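Side-chain contacts in ultraspiracle (PDB 1HG4), which probably acts as an insect nuclear hormone receptor and transcription factor, its ligand-binding domain carrying a phospholipid and locked in an inactive conformation: residues Ala209-His214 with Gln228-Leu233; Arg175-Cys180 with Glu213-Glu218; Ala151-Ile156 with Gln244-Leu249; Thr31-Gly36 with Ala87-Leu92. One frame throughout, in Å; residues are numbered along the deposited sequence.

Contact 1. Residues Ala209-His214 with Gln228-Leu233; sequences ACLDEH and QLLLRL
Leu211 faces Leu229 from one helix to the next, and their CA atoms, 9.5 Å apart, are the nearest pair between the two backbones. Side chains alone bridge this separation. Leu211 does most of the work. Its CB is directed toward the other helix, and its CG stands anti to the backbone N (chi1 -175°), which carries the forked end out from the helix. Each methyl of the fork meets a different leucine. CD1 of Leu211 touches CD1 of Leu229 at 4.2 Å. CD2 of Leu211 meets CD2 of Leu230 at the same 4.2 Å. The CB of Leu229 likewise is directed toward helix 209-214. CD1 of Leu229 is anti to CA (chi2 -179°), which puts the touching methyl at the far end. Leu230 starts off to one side, and its CD2 branch is the one that reaches Leu211. The contact is purely apolar and small, burying 102 Å² in all. It joins helices 197-218 and 225-250, which follow each other in the chain, within the all-helical ligand-binding domain of the nuclear receptor family. Cys180 and Phe226 also touch Leu211, and Leu171 packs on Leu229. Close by, a second subunit approaches. OD2 of Asp212 accepts a hydrogen bond from the backbone N of Leu78 of that subunit, and Lys195 of the second subunit lies against Leu230.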
# COMPACT_ATOMS: atom_id res chain seq x y z
N ALA A 209 -3.84 11.79 -8.73
CA ALA A 209 -3.31 11.88 -10.08
C ALA A 209 -4.30 12.62 -10.98
O ALA A 209 -3.88 13.47 -11.77
CB ALA A 209 -3.05 10.48 -10.62
N CYS A 210 -5.59 12.32 -10.87
CA CYS A 210 -6.60 12.99 -11.69
C CYS A 210 -6.67 14.48 -11.36
O CYS A 210 -6.68 15.32 -12.26
CB CYS A 210 -7.99 12.37 -11.49
SG CYS A 210 -8.16 10.74 -12.27
N LEU A 211 -6.69 14.79 -10.07
CA LEU A 211 -6.76 16.17 -9.63
C LEU A 211 -5.57 16.97 -10.14
O LEU A 211 -5.74 18.05 -10.71
CB LEU A 211 -6.84 16.24 -8.10
CG LEU A 211 -7.05 17.64 -7.51
CD1 LEU A 211 -8.33 18.25 -8.07
CD2 LEU A 211 -7.10 17.57 -6.00
N ASP A 212 -4.37 16.43 -9.95
CA ASP A 212 -3.14 17.09 -10.39
C ASP A 212 -3.15 17.34 -11.89
O ASP A 212 -2.82 18.44 -12.33
CB ASP A 212 -1.91 16.24 -10.00
CG ASP A 212 -0.60 16.97 -10.24
OD1 ASP A 212 -0.34 17.95 -9.52
OD2 ASP A 212 0.16 16.58 -11.15
N GLU A 213 -3.54 16.34 -12.67
CA GLU A 213 -3.60 16.49 -14.12
C GLU A 213 -4.54 17.63 -14.50
O GLU A 213 -4.22 18.46 -15.35
CB GLU A 213 -4.09 15.20 -14.76
CG GLU A 213 -4.20 15.26 -16.28
CD GLU A 213 -4.70 13.96 -16.89
OE1 GLU A 213 -5.76 13.46 -16.45
OE2 GLU A 213 -4.04 13.44 -17.81
N HIS A 214 -5.70 17.67 -13.86
CA HIS A 214 -6.66 18.73 -14.12
C HIS A 214 -5.99 20.07 -13.81
O HIS A 214 -6.15 21.04 -14.54
CB HIS A 214 -7.90 18.54 -13.25
CG HIS A 214 -8.95 19.57 -13.48
ND1 HIS A 214 -9.76 19.56 -14.59
CD2 HIS A 214 -9.27 20.69 -12.79
CE1 HIS A 214 -10.55 20.62 -14.57
NE2 HIS A 214 -10.27 21.32 -13.49
N GLN A 228 -2.90 23.84 -2.41
CA GLN A 228 -3.88 24.75 -1.84
C GLN A 228 -5.27 24.12 -1.79
O GLN A 228 -5.99 24.27 -0.80
CB GLN A 228 -3.95 26.05 -2.64
N LEU A 229 -5.66 23.44 -2.86
CA LEU A 229 -6.98 22.82 -2.90
C LEU A 229 -7.12 21.81 -1.78
O LEU A 229 -8.18 21.69 -1.15
CB LEU A 229 -7.23 22.12 -4.24
CG LEU A 229 -7.36 23.01 -5.47
CD1 LEU A 229 -7.62 22.18 -6.71
CD2 LEU A 229 -8.48 23.99 -5.26
N LEU A 230 -6.04 21.08 -1.51
CA LEU A 230 -6.07 20.06 -0.47
C LEU A 230 -6.18 20.65 0.92
O LEU A 230 -6.69 20.00 1.83
CB LEU A 230 -4.84 19.16 -0.58
CG LEU A 230 -4.82 18.32 -1.86
CD1 LEU A 230 -3.57 17.46 -1.89
CD2 LEU A 230 -6.06 17.44 -1.93
N LEU A 231 -5.71 21.89 1.08
CA LEU A 231 -5.79 22.56 2.38
C LEU A 231 -7.23 22.73 2.88
O LEU A 231 -7.47 22.88 4.08
CB LEU A 231 -5.13 23.94 2.31
CG LEU A 231 -3.61 24.01 2.33
CD1 LEU A 231 -3.18 25.48 2.30
CD2 LEU A 231 -3.07 23.32 3.58
N ARG A 232 -8.20 22.73 1.97
CA ARG A 232 -9.59 22.87 2.38
C ARG A 232 -10.09 21.64 3.14
O ARG A 232 -11.03 21.74 3.93
CB ARG A 232 -10.47 23.12 1.16
CG ARG A 232 -10.20 24.43 0.42
CD ARG A 232 -10.38 25.63 1.35
NE ARG A 232 -9.15 25.99 2.06
CZ ARG A 232 -9.09 26.29 3.35
NH1 ARG A 232 -10.19 26.28 4.09
NH2 ARG A 232 -7.92 26.61 3.91
N LEU A 233 -9.46 20.48 2.92
CA LEU A 233 -9.89 19.24 3.57
C LEU A 233 -9.87 19.28 5.10
O LEU A 233 -10.83 18.84 5.74
CB LEU A 233 -9.06 18.06 3.07
CG LEU A 233 -9.30 17.69 1.61
CD1 LEU A 233 -8.44 16.49 1.23
CD2 LEU A 233 -10.78 17.39 1.39

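Contact 2. Residues Arg175-Cys180 with Glu213-Glu218; sequences RRELSC and EHCRLE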
# COMPACT_ATOMS: atom_id res chain seq x y z
N ARG A 175 -16.27 22.46 -10.77
CA ARG A 175 -17.01 21.24 -10.48
C ARG A 175 -16.15 19.99 -10.51
O ARG A 175 -16.39 19.04 -9.76
CB ARG A 175 -18.18 21.09 -11.46
CG ARG A 175 -19.06 19.88 -11.17
CD ARG A 175 -19.84 20.06 -9.87
NE ARG A 175 -20.23 18.79 -9.27
CZ ARG A 175 -20.94 17.85 -9.88
NH1 ARG A 175 -21.35 18.03 -11.13
NH2 ARG A 175 -21.23 16.72 -9.25
N ARG A 176 -15.14 19.98 -11.38
CA ARG A 176 -14.26 18.83 -11.48
C ARG A 176 -13.37 18.72 -10.26
O ARG A 176 -13.15 17.64 -9.73
CB ARG A 176 -13.40 18.92 -12.75
CG ARG A 176 -13.88 18.01 -13.89
CD ARG A 176 -14.73 18.73 -14.92
NE ARG A 176 -15.86 17.90 -15.36
CZ ARG A 176 -16.82 18.32 -16.18
NH1 ARG A 176 -16.80 19.55 -16.67
NH2 ARG A 176 -17.83 17.51 -16.48
N GLU A 177 -12.87 19.84 -9.78
CA GLU A 177 -12.03 19.81 -8.59
C GLU A 177 -12.81 19.42 -7.33
O GLU A 177 -12.25 18.76 -6.45
CB GLU A 177 -11.34 21.17 -8.40
CG GLU A 177 -10.61 21.58 -9.66
CD GLU A 177 -9.92 22.91 -9.54
OE1 GLU A 177 -10.56 23.89 -9.12
OE2 GLU A 177 -8.72 22.97 -9.89
N LEU A 178 -14.09 19.80 -7.24
CA LEU A 178 -14.89 19.45 -6.06
C LEU A 178 -15.17 17.94 -6.05
O LEU A 178 -15.14 17.30 -4.99
CB LEU A 178 -16.22 20.21 -6.04
CG LEU A 178 -17.09 19.86 -4.82
CD1 LEU A 178 -16.53 20.57 -3.56
CD2 LEU A 178 -18.54 20.25 -5.08
N SER A 179 -15.44 17.38 -7.23
CA SER A 179 -15.67 15.95 -7.33
C SER A 179 -14.44 15.20 -6.84
O SER A 179 -14.56 14.19 -6.15
CB SER A 179 -15.95 15.55 -8.77
OG SER A 179 -17.20 16.06 -9.17
N CYS A 180 -13.25 15.69 -7.20
CA CYS A 180 -12.00 15.05 -6.78
C CYS A 180 -11.83 15.13 -5.26
O CYS A 180 -11.50 14.13 -4.61
CB CYS A 180 -10.79 15.70 -7.47
SG CYS A 180 -10.57 15.26 -9.23
N GLU A 213 -3.54 16.34 -12.67
CA GLU A 213 -3.60 16.49 -14.12
C GLU A 213 -4.54 17.63 -14.50
O GLU A 213 -4.22 18.46 -15.35
CB GLU A 213 -4.09 15.20 -14.76
CG GLU A 213 -4.20 15.26 -16.28
CD GLU A 213 -4.70 13.96 -16.89
OE1 GLU A 213 -5.76 13.46 -16.45
OE2 GLU A 213 -4.04 13.44 -17.81
N HIS A 214 -5.70 17.67 -13.86
CA HIS A 214 -6.66 18.73 -14.12
C HIS A 214 -5.99 20.07 -13.81
O HIS A 214 -6.15 21.04 -14.54
CB HIS A 214 -7.90 18.54 -13.25
CG HIS A 214 -8.95 19.57 -13.48
ND1 HIS A 214 -9.76 19.56 -14.59
CD2 HIS A 214 -9.27 20.69 -12.79
CE1 HIS A 214 -10.55 20.62 -14.57
NE2 HIS A 214 -10.27 21.32 -13.49
N CYS A 215 -5.25 20.12 -12.71
CA CYS A 215 -4.54 21.33 -12.32
C CYS A 215 -3.52 21.70 -13.37
O CYS A 215 -3.45 22.87 -13.81
CB CYS A 215 -3.82 21.11 -10.99
SG CYS A 215 -4.90 21.23 -9.55
N ARG A 216 -2.72 20.71 -13.79
CA ARG A 216 -1.70 20.91 -14.79
C ARG A 216 -2.30 21.40 -16.10
O ARG A 216 -1.83 22.36 -16.69
CB ARG A 216 -0.96 19.60 -15.06
CG ARG A 216 -0.32 18.98 -13.85
CD ARG A 216 0.89 19.74 -13.40
NE ARG A 216 2.12 18.98 -13.61
CZ ARG A 216 2.59 18.63 -14.80
NH1 ARG A 216 1.94 18.96 -15.91
NH2 ARG A 216 3.73 17.94 -14.88
N LEU A 217 -3.35 20.72 -16.54
CA LEU A 217 -4.02 21.05 -17.78
C LEU A 217 -4.74 22.37 -17.80
O LEU A 217 -4.59 23.15 -18.74
CB LEU A 217 -5.00 19.94 -18.13
CG LEU A 217 -4.53 18.85 -19.09
CD1 LEU A 217 -3.01 18.64 -19.01
CD2 LEU A 217 -5.30 17.56 -18.77
N GLU A 218 -5.53 22.64 -16.76
CA GLU A 218 -6.31 23.87 -16.70
C GLU A 218 -5.70 25.06 -15.98
O GLU A 218 -6.11 26.20 -16.21
CB GLU A 218 -7.69 23.58 -16.10
CG GLU A 218 -8.50 22.61 -16.95
CD GLU A 218 -8.73 23.15 -18.35
OE1 GLU A 218 -9.02 24.36 -18.49
OE2 GLU A 218 -8.62 22.35 -19.32
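His214 reaches from helix 213-218 into the side of helix 175-180 and touches both Arg176 and Glu177. CG stands anti to the backbone N (chi1 -179°), which carries the ring toward helix 175-180. CD2 comes first. It meets CG of Glu177 at 3.5 Å, and OE2 of Glu177 lies 3.7 Å from the same CD2, at the ring edge and in the ring plane. NE2, at the tip, is hydrogen-bonded to OD2 of Asp174, which, with the packing around it, probably sets the rotation of the ring. CE1 approaches CB of Arg176 at 3.8 Å. This CB lies over one face in a CH-pi contact, 4.0 Å from the ring centroid. CB of Glu218 covers the opposite face near its rim. The carboxylate of Glu177 is tied down through OE1 in a salt bridge to Arg225. With an alanine here, Asp174 would probably lose its imidazole mate, and a gap would open beside CB of Arg176 and CG of Glu177. The two short helical segments run antiparallel, their directions 163° apart and their axes 10.9 Å apart. Such neighbouring antiparallel helices build the layered helical sandwich of nuclear receptor ligand-binding domains.

Contact 3. Residues Ala151-Ile156 with Gln244-Leu249; sequences AGVSAI and QDHLFL. With LPP (2-(hexadecanoyloxy)-1-[(phosphonooxy)methyl]ethyl hexadecanoate), chain G.
His246 is gripped by Val153 and Ile156, and these three residues bury the most surface here. CG1 of Val153 lies over one face of the imidazole, 4.2 Å from the ring centroid and 24° off the normal, a CH-pi contact. CD1 of Ile156 comes in at the ring edge, near its plane, and meets CD2 of His246 at 3.8 Å. ND1 of His246 is buried by the contact and has no polar partner in the model. Val153 is the N-cap residue of helix 154-171, and Gly152 before it ends the previous helix in a Schellman motif with positive phi. At Val153 one methyl serves the protein and the other the lipid. With chi1 at -67°, CG1 stands anti to the carbonyl carbon and faces His246, while CG2 presses on C37 of the phospholipid at 3.4 Å. CB of Ala151 touches C33 of the same acyl chain at 3.7 Å. The second acyl chain passes His246 and Leu247. CG of Leu247 lies 3.7 Å from C22, and its CD1 is also 3.7 Å from C24. An alanine in place of Leu247 would probably leave a gap beside C22 and C24 and let this chain shift. Lys150 and Gln42 hold the lipid by hydrogen bonds. Ala151, Val153 and Leu247 thus form part of the wall of the ligand pocket, the hallmark of this receptor domain.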
# COMPACT_ATOMS: atom_id res chain seq x y z
N ALA A 151 -31.56 29.79 15.66
CA ALA A 151 -31.42 28.39 16.07
C ALA A 151 -30.17 28.16 16.95
O ALA A 151 -29.96 27.06 17.47
CB ALA A 151 -31.35 27.50 14.85
N GLY A 152 -29.35 29.20 17.10
CA GLY A 152 -28.17 29.10 17.93
C GLY A 152 -27.00 28.38 17.28
O GLY A 152 -26.10 27.92 17.97
N VAL A 153 -27.01 28.29 15.95
CA VAL A 153 -25.93 27.61 15.23
C VAL A 153 -25.29 28.52 14.17
O VAL A 153 -24.92 28.07 13.09
CB VAL A 153 -26.45 26.35 14.55
CG1 VAL A 153 -26.86 25.33 15.59
CG2 VAL A 153 -27.64 26.71 13.65
N SER A 154 -25.16 29.79 14.50
CA SER A 154 -24.58 30.74 13.58
C SER A 154 -23.07 30.60 13.46
O SER A 154 -22.49 31.02 12.46
CB SER A 154 -24.94 32.16 14.00
OG SER A 154 -24.55 32.42 15.34
N ALA A 155 -22.41 30.04 14.47
CA ALA A 155 -20.95 29.89 14.43
C ALA A 155 -20.56 28.88 13.35
O ALA A 155 -19.61 29.09 12.60
CB ALA A 155 -20.43 29.44 15.79
N ILE A 156 -21.30 27.77 13.29
CA ILE A 156 -21.03 26.75 12.30
C ILE A 156 -21.54 27.21 10.94
O ILE A 156 -21.08 26.74 9.90
CB ILE A 156 -21.68 25.41 12.70
CG1 ILE A 156 -20.76 24.26 12.28
CG2 ILE A 156 -23.05 25.25 12.05
CD1 ILE A 156 -20.99 23.01 13.08
N GLN A 244 -21.56 17.20 13.77
CA GLN A 244 -21.95 15.97 14.40
C GLN A 244 -22.27 16.20 15.87
O GLN A 244 -23.25 15.66 16.38
CB GLN A 244 -20.86 14.91 14.29
CG GLN A 244 -21.37 13.55 14.62
CD GLN A 244 -20.34 12.51 14.38
OE1 GLN A 244 -19.36 12.42 15.12
NE2 GLN A 244 -20.53 11.71 13.34
N ASP A 245 -21.44 17.00 16.54
CA ASP A 245 -21.68 17.31 17.96
C ASP A 245 -23.05 17.94 18.14
O ASP A 245 -23.80 17.58 19.04
CB ASP A 245 -20.61 18.25 18.51
CG ASP A 245 -19.31 17.53 18.86
OD1 ASP A 245 -19.36 16.33 19.16
OD2 ASP A 245 -18.25 18.20 18.87
N HIS A 246 -23.38 18.89 17.27
CA HIS A 246 -24.69 19.53 17.33
C HIS A 246 -25.81 18.52 17.15
O HIS A 246 -26.81 18.58 17.86
CB HIS A 246 -24.80 20.59 16.24
CG HIS A 246 -24.17 21.89 16.62
ND1 HIS A 246 -24.70 22.71 17.60
CD2 HIS A 246 -23.06 22.52 16.18
CE1 HIS A 246 -23.93 23.77 17.75
NE2 HIS A 246 -22.93 23.68 16.90
N LEU A 247 -25.65 17.59 16.22
CA LEU A 247 -26.67 16.59 15.98
C LEU A 247 -26.97 15.77 17.24
O LEU A 247 -28.14 15.46 17.53
CB LEU A 247 -26.26 15.66 14.82
CG LEU A 247 -26.55 16.21 13.42
CD1 LEU A 247 -26.22 15.17 12.33
CD2 LEU A 247 -28.02 16.59 13.33
N PHE A 248 -25.92 15.43 17.98
CA PHE A 248 -26.09 14.63 19.19
C PHE A 248 -26.70 15.48 20.28
O PHE A 248 -27.54 14.99 21.04
CB PHE A 248 -24.75 14.08 19.67
N LEU A 249 -26.31 16.74 20.34
CA LEU A 249 -26.79 17.67 21.35
C LEU A 249 -28.29 17.95 21.30
O LEU A 249 -28.95 18.02 22.34
CB LEU A 249 -26.05 19.00 21.23
CG LEU A 249 -25.50 19.59 22.53
CD1 LEU A 249 -25.14 21.07 22.30
CD2 LEU A 249 -26.52 19.45 23.66
P1 LPP G . -35.60 29.50 21.39
O2 LPP G . -35.12 30.96 20.85
O3 LPP G . -37.00 29.78 22.16
O4 LPP G . -34.41 28.74 22.38
O5 LPP G . -36.00 28.61 20.07
C6 LPP G . -35.34 28.92 18.87
C7 LPP G . -35.42 27.75 17.90
C8 LPP G . -35.38 28.29 16.46
O9 LPP G . -34.29 26.91 18.11
O27 LPP G . -35.23 27.23 15.55
C11 LPP G . -34.61 25.58 18.27
O10 LPP G . -35.70 25.14 18.63
C12 LPP G . -33.40 24.73 17.95
C13 LPP G . -33.50 24.26 16.50
C14 LPP G . -32.74 22.96 16.31
C15 LPP G . -31.53 23.22 15.45
C16 LPP G . -31.30 22.05 14.51
C17 LPP G . -30.31 22.47 13.44
C18 LPP G . -29.37 21.33 13.16
C19 LPP G . -27.96 21.73 13.56
C20 LPP G . -27.10 21.88 12.31
C21 LPP G . -25.88 20.96 12.40
C22 LPP G . -26.25 19.55 11.94
C23 LPP G . -25.87 19.35 10.49
C24 LPP G . -26.51 18.07 10.00
C25 LPP G . -26.11 17.79 8.55
C26 LPP G . -25.00 16.74 8.51
C29 LPP G . -35.32 27.67 14.27
O28 LPP G . -35.29 28.84 13.90
C30 LPP G . -35.48 26.46 13.36
C31 LPP G . -34.89 26.74 11.98
C32 LPP G . -33.65 25.88 11.74
C33 LPP G . -32.46 26.78 11.42
C34 LPP G . -31.23 25.92 11.13
C35 LPP G . -30.10 26.80 10.62
C36 LPP G . -29.19 25.99 9.70
C37 LPP G . -27.87 25.72 10.40
C38 LPP G . -26.72 25.71 9.38
C39 LPP G . -26.20 24.29 9.20
C40 LPP G . -26.75 23.71 7.91
C41 LPP G . -25.91 22.54 7.46
C42 LPP G . -26.82 21.52 6.80
C43 LPP G . -26.00 20.57 5.95
C44 LPP G . -26.93 19.68 5.12

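Contact 4. Residues Thr31-Gly36 with Ala87-Leu92; sequences TFLRVG and AAWIEL
Phe32 and Trp89 meet as an offset edge-to-face aromatic pair. The edge of Phe32 is turned toward the face of the tryptophan six-membered ring. The centroids are 5.8 Å apart and the planes stand at 87°. CE2 of Phe32 comes within 3.9 Å of CZ2 of Trp89. Phe32 reaches across because its CG is anti to the backbone N (chi1 -178°). An apolar contact of aliphatic on aromatic carbon lies alongside: CD1 of Leu33 touches CH2 of Trp89 at 4.3 Å. The neighbouring Ile90 adds to the packing, with its CG1 3.3 Å above the centre of one face of the tryptophan. Hydrogen bonds hold the irregular segment 31-36 from outside this pair. Asn57 of helix 46-68 binds both the N of Phe32 and the O of Leu33, and backbone bonds tie Phe32 to Ser254 and Arg34 to Ile252. Trp89 lines the pocket of the bound phospholipid. Phe32 and Trp89 both touch Leu258 of helix 258-266, which by its place in the family is probably the C-terminal activation helix. Packing of the loop between helices 11-24 and 46-68 against pocket and helix in this way is consistent with a receptor locked in an inactive state.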
# COMPACT_ATOMS: atom_id res chain seq x y z
N THR A 31 -33.76 7.55 6.37
CA THR A 31 -34.25 8.30 7.53
C THR A 31 -33.37 8.15 8.78
O THR A 31 -33.65 7.33 9.66
CB THR A 31 -35.70 7.88 7.87
OG1 THR A 31 -35.72 6.50 8.24
CG2 THR A 31 -36.61 8.07 6.67
N PHE A 32 -32.32 8.96 8.86
CA PHE A 32 -31.44 8.94 10.02
C PHE A 32 -31.81 10.11 10.96
O PHE A 32 -31.81 9.96 12.18
CB PHE A 32 -29.98 9.08 9.58
CG PHE A 32 -29.00 9.02 10.73
CD1 PHE A 32 -29.07 7.99 11.65
CD2 PHE A 32 -28.03 9.98 10.88
CE1 PHE A 32 -28.17 7.93 12.71
CE2 PHE A 32 -27.13 9.94 11.94
CZ PHE A 32 -27.20 8.91 12.86
N LEU A 33 -32.12 11.26 10.37
CA LEU A 33 -32.49 12.42 11.16
C LEU A 33 -34.00 12.49 11.26
O LEU A 33 -34.72 12.05 10.36
CB LEU A 33 -31.97 13.71 10.51
CG LEU A 33 -30.49 14.06 10.64
CD1 LEU A 33 -29.64 12.94 10.15
CD2 LEU A 33 -30.20 15.32 9.85
N ARG A 34 -34.47 13.03 12.37
CA ARG A 34 -35.89 13.20 12.63
C ARG A 34 -36.06 13.72 14.05
O ARG A 34 -35.25 13.44 14.93
CB ARG A 34 -36.65 11.88 12.46
CG ARG A 34 -36.09 10.75 13.26
CD ARG A 34 -37.18 9.76 13.61
NE ARG A 34 -36.63 8.66 14.39
CZ ARG A 34 -36.14 7.53 13.86
NH1 ARG A 34 -36.15 7.36 12.54
NH2 ARG A 34 -35.65 6.59 14.66
N VAL A 35 -37.13 14.48 14.25
CA VAL A 35 -37.38 15.06 15.56
C VAL A 35 -38.37 14.18 16.31
O VAL A 35 -39.45 13.89 15.82
CB VAL A 35 -37.89 16.54 15.43
CG1 VAL A 35 -38.76 16.68 14.20
CG2 VAL A 35 -38.66 16.96 16.66
N GLY A 36 -37.95 13.72 17.49
CA GLY A 36 -38.79 12.87 18.32
C GLY A 36 -39.15 13.57 19.62
O GLY A 36 -38.70 14.70 19.84
N ALA A 87 -17.79 7.30 8.03
CA ALA A 87 -16.74 8.28 8.28
C ALA A 87 -16.80 9.51 7.40
O ALA A 87 -16.42 10.58 7.83
CB ALA A 87 -15.36 7.61 8.15
N ALA A 88 -17.30 9.39 6.18
CA ALA A 88 -17.34 10.55 5.29
C ALA A 88 -18.67 11.27 5.05
O ALA A 88 -18.65 12.39 4.53
CB ALA A 88 -16.71 10.17 3.92
N TRP A 89 -19.81 10.68 5.43
CA TRP A 89 -21.11 11.32 5.14
C TRP A 89 -21.26 12.81 5.45
O TRP A 89 -21.65 13.58 4.57
CB TRP A 89 -22.27 10.53 5.76
CG TRP A 89 -22.56 10.72 7.22
CD1 TRP A 89 -21.98 10.06 8.27
CD2 TRP A 89 -23.58 11.56 7.79
NE1 TRP A 89 -22.59 10.42 9.46
CE2 TRP A 89 -23.57 11.34 9.19
CE3 TRP A 89 -24.50 12.46 7.25
CZ2 TRP A 89 -24.45 12.00 10.06
CZ3 TRP A 89 -25.38 13.12 8.12
CH2 TRP A 89 -25.35 12.88 9.51
N ILE A 90 -20.97 13.23 6.69
CA ILE A 90 -21.10 14.64 7.03
C ILE A 90 -20.20 15.53 6.17
O ILE A 90 -20.64 16.58 5.69
CB ILE A 90 -20.78 14.90 8.53
CG1 ILE A 90 -21.77 14.14 9.40
CG2 ILE A 90 -20.87 16.38 8.85
CD1 ILE A 90 -21.48 14.24 10.87
N GLU A 91 -18.95 15.12 5.95
CA GLU A 91 -18.04 15.92 5.14
C GLU A 91 -18.50 16.02 3.69
O GLU A 91 -18.29 17.04 3.03
CB GLU A 91 -16.63 15.33 5.17
CG GLU A 91 -15.97 15.39 6.54
CD GLU A 91 -14.56 14.83 6.52
OE1 GLU A 91 -13.66 15.47 5.95
OE2 GLU A 91 -14.37 13.74 7.08
N LEU A 92 -19.13 14.96 3.19
CA LEU A 92 -19.61 14.97 1.82
C LEU A 92 -20.79 15.92 1.70
O LEU A 92 -20.87 16.69 0.74
CB LEU A 92 -20.03 13.56 1.37
CG LEU A 92 -18.87 12.55 1.21
CD1 LEU A 92 -19.43 11.16 0.92
CD2 LEU A 92 -17.93 12.98 0.08

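Overall arrangement
From the N terminus, contact 4 closes first. It ties the loop after helix 11-24 to helix 78-100, and it is complete before any other contact begins. Contact 3 opens next, at 151-156, and closes last, at 244-249. Contacts 2 and 1 both fall within that span. Contact 2 joins helix 175-186 to helix 197-218, and contact 1 starts where contact 2 ends, sharing Glu213 and His214, and runs on to helix 225-250. Their centres are 7 Å apart, and they touch where Leu211 and Leu229 pack on Glu177, Cys180 and Cys215. Contacts 3 and 4 also touch, where Leu247 meets Trp89 at the lipid pocket. Helix 225-250 links the two pairs, with contacts 1 and 3 centred about 29 Å apart.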